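Local coordinates for BepC protein (Bartonella tribocorum, PDB 4WGJ), which probably transfers AMP from ATP to threonine or tyrosine residues of target proteins, through the Fic domain at its N-terminal end, at residues Ala142-Val145 / Phe146-Leu149; Gly186-Thr189 / Thr190-Glu194; Asp206-Glu209 / Asp210-His213. One frame throughout, in Å; residues are numbered along the deposited sequence.

Interaction 1: residues Ala142-Val145 / Phe146-Leu149; sequences AADV and FMAL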
loop_
_atom_site.group_PDB
_atom_site.type_symbol
_atom_site.label_atom_id
_atom_site.label_comp_id
_atom_site.label_asym_id
_atom_site.label_seq_id
_atom_site.Cartn_x
_atom_site.Cartn_y
_atom_site.Cartn_z
ATOM N N ALA A 142 -11.815 0.520 -9.769
ATOM C CA ALA A 142 -10.943 0.051 -8.687
ATOM C C ALA A 142 -9.498 -0.082 -9.151
ATOM O O ALA A 142 -8.578 0.235 -8.399
ATOM C CB ALA A 142 -11.449 -1.285 -8.127
ATOM N N ALA A 143 -9.304 -0.528 -10.393
ATOM C CA ALA A 143 -7.969 -0.565 -10.987
ATOM C C ALA A 143 -7.326 0.824 -10.989
ATOM O O ALA A 143 -6.145 0.961 -10.674
ATOM C CB ALA A 143 -8.029 -1.110 -12.406
ATOM N N ASP A 144 -8.102 1.842 -11.357
ATOM C CA ASP A 144 -7.591 3.217 -11.374
ATOM C C ASP A 144 -7.204 3.657 -9.960
ATOM O O ASP A 144 -6.164 4.291 -9.751
ATOM C CB ASP A 144 -8.630 4.195 -11.953
ATOM C CG ASP A 144 -8.842 4.026 -13.452
ATOM O OD1 ASP A 144 -7.908 3.581 -14.158
ATOM O OD2 ASP A 144 -9.945 4.365 -13.926
ATOM N N VAL A 145 -8.044 3.330 -8.988
ATOM C CA VAL A 145 -7.760 3.718 -7.606
ATOM C C VAL A 145 -6.474 3.041 -7.137
ATOM O O VAL A 145 -5.603 3.654 -6.507
ATOM C CB VAL A 145 -8.923 3.336 -6.655
ATOM C CG1 VAL A 145 -8.504 3.500 -5.201
ATOM C CG2 VAL A 145 -10.127 4.200 -6.940
ATOM N N PHE A 146 -6.346 1.767 -7.465
ATOM C CA PHE A 146 -5.189 1.002 -7.010
ATOM C C PHE A 146 -3.909 1.522 -7.648
ATOM O O PHE A 146 -2.870 1.611 -6.986
ATOM C CB PHE A 146 -5.377 -0.473 -7.342
ATOM C CG PHE A 146 -4.310 -1.360 -6.787
ATOM C CD1 PHE A 146 -4.190 -1.546 -5.412
ATOM C CD2 PHE A 146 -3.447 -2.033 -7.632
ATOM C CE1 PHE A 146 -3.213 -2.384 -4.890
ATOM C CE2 PHE A 146 -2.460 -2.863 -7.126
ATOM C CZ PHE A 146 -2.343 -3.054 -5.758
ATOM N N MET A 147 -3.971 1.824 -8.943
ATOM C CA MET A 147 -2.799 2.384 -9.613
ATOM C C MET A 147 -2.393 3.719 -8.997
ATOM O O MET A 147 -1.190 4.034 -8.924
ATOM C CB MET A 147 -3.056 2.536 -11.119
ATOM C CG MET A 147 -3.107 1.176 -11.835
ATOM S SD MET A 147 -3.252 1.303 -13.622
ATOM C CE MET A 147 -4.954 1.852 -13.779
ATOM N N ALA A 148 -3.377 4.504 -8.555
ATOM C CA ALA A 148 -3.068 5.777 -7.900
ATOM C C ALA A 148 -2.373 5.528 -6.560
ATOM O O ALA A 148 -1.396 6.198 -6.230
ATOM C CB ALA A 148 -4.320 6.614 -7.696
ATOM N N LEU A 149 -2.887 4.578 -5.782
ATOM C CA LEU A 149 -2.244 4.212 -4.523
ATOM C C LEU A 149 -0.824 3.717 -4.741
ATOM O O LEU A 149 0.092 4.059 -3.984
ATOM C CB LEU A 149 -3.054 3.128 -3.801
ATOM C CG LEU A 149 -4.384 3.595 -3.197
ATOM C CD1 LEU A 149 -5.227 2.385 -2.792
ATOM C CD2 LEU A 149 -4.153 4.499 -1.982
#
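Three torsions bring Met147 back alongside Ala143 and Asp144: CG stands beside its own backbone N (chi1 -71°), the chain runs straight through CG to SD, and a bend at SD (chi3 -72°) turns the methyl toward the preceding turn of the helix. CE therefore ends 3.4 Å from the carbonyl O of Ala143 and 3.4 Å from OD1 of Asp144, with the two side chains crossing at a slant. CG of Met147 also lies against Ala143 O, at 3.3 Å. That same carbonyl accepts the amide N of Met147 at 2.9 Å, so one oxygen carries the helical hydrogen bond while the thioether chain lies along it. Asp144 OD1 has its charged partner in Lys205 of helix 202-211, with which it forms a salt bridge.

Two residues further along, Val145 CG1 and Leu149 CD1 meet at 4.2 Å, an ordinary apolar contact beside the Leu149 N to Val145 O bond of 3.0 Å. This pair faces Leu120 of helix 111-126. Phe146 instead swings its ring away from the preceding turn, toward Met167, Met188, Met204 and Phe208; within this helix turn its amide bonds to Ala142 O, and its CB lies against the same oxygen. Helix 135-152 is the buried helix that leads into the HPFRKGNGR loop, this protein's version of the Fic signature, with a lysine where the consensus has an acidic residue. The chemistry splits the helix: apolar side chains bind it to its neighbours, while at the more exposed Asp144 a methionine methyl packs beside a carboxylate whose charge is probably balanced by the lysine Lys205.

Interaction 2: residues Gly186-Thr189 / Thr190-Glu194; sequences GRMT and TACIE. With ANP (phosphoaminophosphonic acid-adenylate ester), chain B; GLY (glycine), chain D.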
loop_
_atom_site.group_PDB
_atom_site.type_symbol
_atom_site.label_atom_id
_atom_site.label_comp_id
_atom_site.label_asym_id
_atom_site.label_seq_id
_atom_site.Cartn_x
_atom_site.Cartn_y
_atom_site.Cartn_z
ATOM N N GLY A 186 4.402 -12.524 -8.820
ATOM C CA GLY A 186 4.723 -12.278 -10.217
ATOM C C GLY A 186 3.593 -11.619 -11.003
ATOM O O GLY A 186 3.819 -10.661 -11.765
ATOM N N ARG A 187 2.372 -12.121 -10.830
ATOM C CA ARG A 187 1.217 -11.545 -11.526
ATOM C C ARG A 187 1.010 -10.080 -11.113
ATOM O O ARG A 187 0.787 -9.204 -11.958
ATOM C CB ARG A 187 -0.056 -12.365 -11.252
ATOM C CG ARG A 187 -1.273 -11.885 -12.054
ATOM C CD ARG A 187 -2.542 -12.698 -11.775
ATOM N NE ARG A 187 -2.430 -14.080 -12.236
ATOM C CZ ARG A 187 -2.935 -14.530 -13.381
ATOM N NH1 ARG A 187 -3.605 -13.713 -14.192
ATOM N NH2 ARG A 187 -2.779 -15.800 -13.716
ATOM N N MET A 188 1.086 -9.815 -9.810
ATOM C CA MET A 188 0.866 -8.461 -9.308
ATOM C C MET A 188 1.985 -7.525 -9.757
ATOM O O MET A 188 1.722 -6.413 -10.209
ATOM C CB MET A 188 0.769 -8.451 -7.786
ATOM C CG MET A 188 0.710 -7.023 -7.203
ATOM S SD MET A 188 -0.780 -6.136 -7.717
ATOM C CE MET A 188 -1.987 -7.108 -6.830
ATOM N N THR A 189 3.227 -7.982 -9.626
ATOM C CA THR A 189 4.382 -7.179 -10.026
ATOM C C THR A 189 4.288 -6.795 -11.502
ATOM O O THR A 189 4.472 -5.628 -11.865
ATOM C CB THR A 189 5.694 -7.929 -9.752
ATOM O OG1 THR A 189 5.859 -8.051 -8.334
ATOM C CG2 THR A 189 6.873 -7.161 -10.311
ATOM N N THR A 190 3.983 -7.768 -12.351
ATOM C CA THR A 190 3.817 -7.492 -13.777
ATOM C C THR A 190 2.760 -6.393 -14.027
ATOM O O THR A 190 3.014 -5.444 -14.774
ATOM C CB THR A 190 3.468 -8.777 -14.528
ATOM O OG1 THR A 190 4.629 -9.622 -14.528
ATOM C CG2 THR A 190 3.072 -8.476 -15.969
ATOM N N ALA A 191 1.610 -6.484 -13.366
ATOM C CA ALA A 191 0.562 -5.475 -13.528
ATOM C C ALA A 191 1.031 -4.098 -13.066
ATOM O O ALA A 191 0.780 -3.090 -13.734
ATOM C CB ALA A 191 -0.702 -5.882 -12.768
ATOM N N CYS A 192 1.710 -4.060 -11.924
ATOM C CA CYS A 192 2.192 -2.799 -11.364
ATOM C C CYS A 192 3.249 -2.145 -12.253
ATOM O O CYS A 192 3.197 -0.936 -12.516
ATOM C CB CYS A 192 2.761 -3.032 -9.970
ATOM S SG CYS A 192 1.458 -3.344 -8.736
ATOM N N ILE A 193 4.201 -2.953 -12.713
ATOM C CA ILE A 193 5.275 -2.443 -13.564
ATOM C C ILE A 193 4.736 -1.953 -14.909
ATOM O O ILE A 193 5.091 -0.864 -15.374
ATOM C CB ILE A 193 6.356 -3.520 -13.781
ATOM C CG1 ILE A 193 7.118 -3.768 -12.476
ATOM C CG2 ILE A 193 7.323 -3.116 -14.911
ATOM C CD1 ILE A 193 8.174 -4.870 -12.584
ATOM N N GLU A 194 3.864 -2.732 -15.541
ATOM C CA GLU A 194 3.308 -2.308 -16.822
ATOM C C GLU A 194 2.589 -0.965 -16.692
ATOM O O GLU A 194 2.719 -0.096 -17.556
ATOM C CB GLU A 194 2.352 -3.368 -17.389
ATOM C CG GLU A 194 3.063 -4.587 -17.935
ATOM C CD GLU A 194 3.752 -4.313 -19.271
ATOM O OE1 GLU A 194 3.301 -3.419 -20.022
ATOM O OE2 GLU A 194 4.745 -4.996 -19.569
HETATM P PG ANP B . 4.409 -6.880 -1.216
HETATM O O1G ANP B . 3.560 -7.798 -0.258
HETATM O O2G ANP B . 5.248 -7.782 -2.079
HETATM O O3G ANP B . 3.421 -6.043 -2.107
HETATM P PB ANP B . 5.096 -4.554 0.522
HETATM O O1B ANP B . 3.725 -4.762 1.077
HETATM O O2B ANP B . 6.161 -4.331 1.635
HETATM N N3B ANP B . 5.549 -5.905 -0.382
HETATM P PA ANP B . 6.383 -2.482 -0.874
HETATM O O1A ANP B . 7.567 -3.369 -1.030
HETATM O O2A ANP B . 6.609 -1.188 -0.102
HETATM O O3A ANP B . 5.088 -3.238 -0.337
HETATM O "O5'" ANP B . 5.847 -2.134 -2.328
HETATM C "C5'" ANP B . 5.588 -3.222 -3.248
HETATM C "C4'" ANP B . 4.717 -2.764 -4.391
HETATM O "O4'" ANP B . 5.539 -2.125 -5.404
HETATM C "C3'" ANP B . 3.973 -3.905 -5.094
HETATM O "O3'" ANP B . 2.623 -3.567 -5.399
HETATM C "C2'" ANP B . 4.808 -4.127 -6.358
HETATM O "O2'" ANP B . 4.064 -4.704 -7.424
HETATM C "C1'" ANP B . 5.236 -2.695 -6.663
HETATM N N9 ANP B . 6.403 -2.613 -7.539
HETATM C C8 ANP B . 7.501 -3.436 -7.532
HETATM N N7 ANP B . 8.391 -3.147 -8.451
HETATM C C5 ANP B . 7.841 -2.059 -9.113
HETATM C C6 ANP B . 8.287 -1.279 -10.199
HETATM N N6 ANP B . 9.447 -1.483 -10.828
HETATM N N1 ANP B . 7.493 -0.268 -10.617
HETATM C C2 ANP B . 6.331 -0.063 -9.992
HETATM N N3 ANP B . 5.805 -0.732 -8.962
HETATM C C4 ANP B . 6.613 -1.721 -8.566
HETATM N N GLY D . 2.376 -10.155 -3.792
HETATM C CA GLY D . 1.334 -11.134 -3.542
HETATM C C GLY D . -0.034 -10.619 -3.942
HETATM O O GLY D . -1.055 -11.291 -3.786
HETATM O OXT GLY D . -0.151 -9.500 -4.438
#
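Helix 185-198 gives Thr189, Cys192 and Ile193 to the nucleotide pocket and Met188 to the glycine site beside it; the four pair one turn apart. Met188 SD lies 3.7 Å from Cys192 SG, two sulfurs in van der Waals contact. Met188 reaches there with CG anti to its backbone N (chi1 173°) and the rest of the chain bent twice. Its CB sits 3.6 Å from OXT of a bound glycine, next to Phe180 and Ile183, which line the same small site.

Cys192 turns its thiol to the ribose, SG standing 3.2 Å from O2' of the bound AMPPNP. In this Fic fold the helix lies against the ribose and base, while Lys157, Gly158, Gly160, Arg161 and Arg164, in and just after the Fic loop, and Glu150 hydrogen-bond to the nucleotide.

Thr189 and Ile193 run alongside each other in one direction, and the methyl CG2 of Thr189 presses on Ile193 CD1 at 3.5 Å, tighter than usual for two carbons. Between their backbones the amide of Ile193 bonds to Thr189 O at 2.8 Å and is nearly straight, 168° at the hydrogen. The threonine hydroxyl OG1 turns back along the helix to hydrogen-bond with the carbonyl O of Lys185. One bond in from that isoleucine methyl, Ile193 CG1 rests 3.6 Å from C6 of the adenine, with Tyr103 also against this residue.

Interaction 3: residues Asp206-Glu209 / Asp210-His213; sequences DLFE and DITH. With EDO (1,2-ethanediol), chain C.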
loop_
_atom_site.group_PDB
_atom_site.type_symbol
_atom_site.label_atom_id
_atom_site.label_comp_id
_atom_site.label_asym_id
_atom_site.label_seq_id
_atom_site.Cartn_x
_atom_site.Cartn_y
_atom_site.Cartn_z
ATOM N N ASP A 206 -7.181 -6.155 -16.190
ATOM C CA ASP A 206 -7.472 -7.583 -16.230
ATOM C C ASP A 206 -7.426 -8.180 -14.831
ATOM O O ASP A 206 -8.271 -9.004 -14.473
ATOM C CB ASP A 206 -6.481 -8.324 -17.141
ATOM C CG ASP A 206 -6.654 -7.976 -18.614
ATOM O OD1 ASP A 206 -7.665 -7.333 -18.978
ATOM O OD2 ASP A 206 -5.780 -8.372 -19.415
ATOM N N LEU A 207 -6.427 -7.770 -14.053
ATOM C CA LEU A 207 -6.262 -8.265 -12.695
ATOM C C LEU A 207 -7.507 -7.968 -11.869
ATOM O O LEU A 207 -8.056 -8.848 -11.205
ATOM C CB LEU A 207 -5.021 -7.641 -12.052
ATOM C CG LEU A 207 -4.710 -8.036 -10.607
ATOM C CD1 LEU A 207 -4.584 -9.538 -10.485
ATOM C CD2 LEU A 207 -3.426 -7.353 -10.143
ATOM N N PHE A 208 -7.972 -6.723 -11.914
ATOM C CA PHE A 208 -9.141 -6.388 -11.106
ATOM C C PHE A 208 -10.419 -7.045 -11.621
ATOM O O PHE A 208 -11.315 -7.347 -10.832
ATOM C CB PHE A 208 -9.281 -4.864 -10.976
ATOM C CG PHE A 208 -8.483 -4.327 -9.827
ATOM C CD1 PHE A 208 -7.115 -4.140 -9.952
ATOM C CD2 PHE A 208 -9.076 -4.121 -8.586
ATOM C CE1 PHE A 208 -6.357 -3.696 -8.871
ATOM C CE2 PHE A 208 -8.328 -3.687 -7.502
ATOM C CZ PHE A 208 -6.964 -3.472 -7.645
ATOM N N GLU A 209 -10.498 -7.319 -12.917
ATOM C CA GLU A 209 -11.605 -8.120 -13.427
ATOM C C GLU A 209 -11.537 -9.533 -12.828
ATOM O O GLU A 209 -12.565 -10.129 -12.485
ATOM C CB GLU A 209 -11.573 -8.170 -14.964
ATOM C CG GLU A 209 -12.417 -9.272 -15.579
ATOM C CD GLU A 209 -13.891 -9.118 -15.265
ATOM O OE1 GLU A 209 -14.352 -7.959 -15.149
ATOM O OE2 GLU A 209 -14.586 -10.152 -15.136
ATOM N N ASP A 210 -10.323 -10.048 -12.664
ATOM C CA ASP A 210 -10.140 -11.427 -12.220
ATOM C C ASP A 210 -10.380 -11.609 -10.718
ATOM O O ASP A 210 -10.699 -12.720 -10.278
ATOM C CB ASP A 210 -8.731 -11.925 -12.572
ATOM C CG ASP A 210 -8.520 -12.103 -14.074
ATOM O OD1 ASP A 210 -9.510 -12.314 -14.805
ATOM O OD2 ASP A 210 -7.352 -12.049 -14.520
ATOM N N ILE A 211 -10.240 -10.539 -9.937
ATOM C CA ILE A 211 -10.310 -10.672 -8.479
ATOM C C ILE A 211 -11.588 -10.094 -7.870
ATOM O O ILE A 211 -11.816 -10.234 -6.670
ATOM C CB ILE A 211 -9.102 -9.996 -7.792
ATOM C CG1 ILE A 211 -9.174 -8.477 -7.950
ATOM C CG2 ILE A 211 -7.785 -10.569 -8.332
ATOM C CD1 ILE A 211 -8.035 -7.716 -7.271
ATOM N N THR A 212 -12.415 -9.455 -8.698
ATOM C CA THR A 212 -13.666 -8.829 -8.246
ATOM C C THR A 212 -14.867 -9.761 -8.458
ATOM O O THR A 212 -15.057 -10.282 -9.557
ATOM C CB THR A 212 -13.902 -7.497 -8.995
ATOM O OG1 THR A 212 -12.885 -6.559 -8.619
ATOM C CG2 THR A 212 -15.271 -6.903 -8.667
ATOM N N HIS A 213 -15.670 -9.968 -7.414
ATOM C CA HIS A 213 -16.832 -10.847 -7.484
ATOM C C HIS A 213 -18.015 -10.197 -6.756
ATOM O O HIS A 213 -17.813 -9.406 -5.835
ATOM C CB HIS A 213 -16.523 -12.218 -6.849
ATOM C CG HIS A 213 -15.168 -12.762 -7.185
ATOM N ND1 HIS A 213 -14.948 -13.623 -8.241
ATOM C CD2 HIS A 213 -13.958 -12.563 -6.608
ATOM C CE1 HIS A 213 -13.663 -13.926 -8.302
ATOM N NE2 HIS A 213 -13.041 -13.298 -7.321
HETATM C C1 EDO C . -9.666 -14.924 -7.099
HETATM O O1 EDO C . -10.420 -13.785 -6.663
HETATM C C2 EDO C . -8.213 -14.515 -7.310
HETATM O O2 EDO C . -7.581 -14.314 -6.039
HETATM O O HOH W 1 -14.024 -12.303 -11.401
#
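Ile211 leans back over Leu207 and Phe208, and its branches can be followed outward. CB stands 3.7 Å from the carbonyl O of Leu207. From there CG2 drops closer to that oxygen, 3.4 Å away, and lies 4.0 Å from CD1 of Leu207, a contact left uncertain by the leucine's two conformers. CG1 takes the position between the backbone N and carbonyl carbon (chi1 69°) and passes the same Leu207 O at 3.5 Å. With the chain extended beyond CG1, this torsion carries CD1, at the tip, over one face of the Phe208 ring, 4.1 Å from its centroid and only 15° off the ring normal: a CH-pi contact, shifted a little toward the rim. The phenylalanine is itself packed on Ala142 and Phe146 of helix 135-152.

Next to it the helix runs out. Thr212, the first residue to leave helical backbone angles, sends OG1 back to donate a hydrogen bond of 2.8 Å to Phe208 O, a carbonyl that the amides of Ile211 and Thr212 reach only weakly. A water donates to Glu209 O and Thr212 O, bridging the last turn to the extended chain. Thr212 also opens strand 212-214, where His213 pairs through its backbone with Thr177; the histidine NE2 shares a hydrogen bond of 2.7 Å with O1 of an ethanediol, probably from the crystallisation liquor, lying at the ring edge.

As the helical amide bonds weaken, then, a threonine hydroxyl supplements them at Phe208 O and a water serves Glu209 O, while the Ile211 side chain packs by dispersion on the face of Phe208.

In the fold
Each contact is local and closes no loop; they follow one another along the chain, neither nested nor crossed. Interaction 1 comes first, on helix 135-152, just before the Fic loop. After helix 159-174 and strand 176-178 the chain reaches interaction 2 on helix 185-198, and soon afterwards interaction 3 at the end of helix 202-211, from which strand 212-214 returns to pair with 176-178. In space the three meet: Phe146 packs on Met188 and Phe208, and Met188 on Leu207. Helices 185-198 and 202-211 are thus joined to helix 135-152, linking the ribose side of the nucleotide pocket with the small C-terminal sheet.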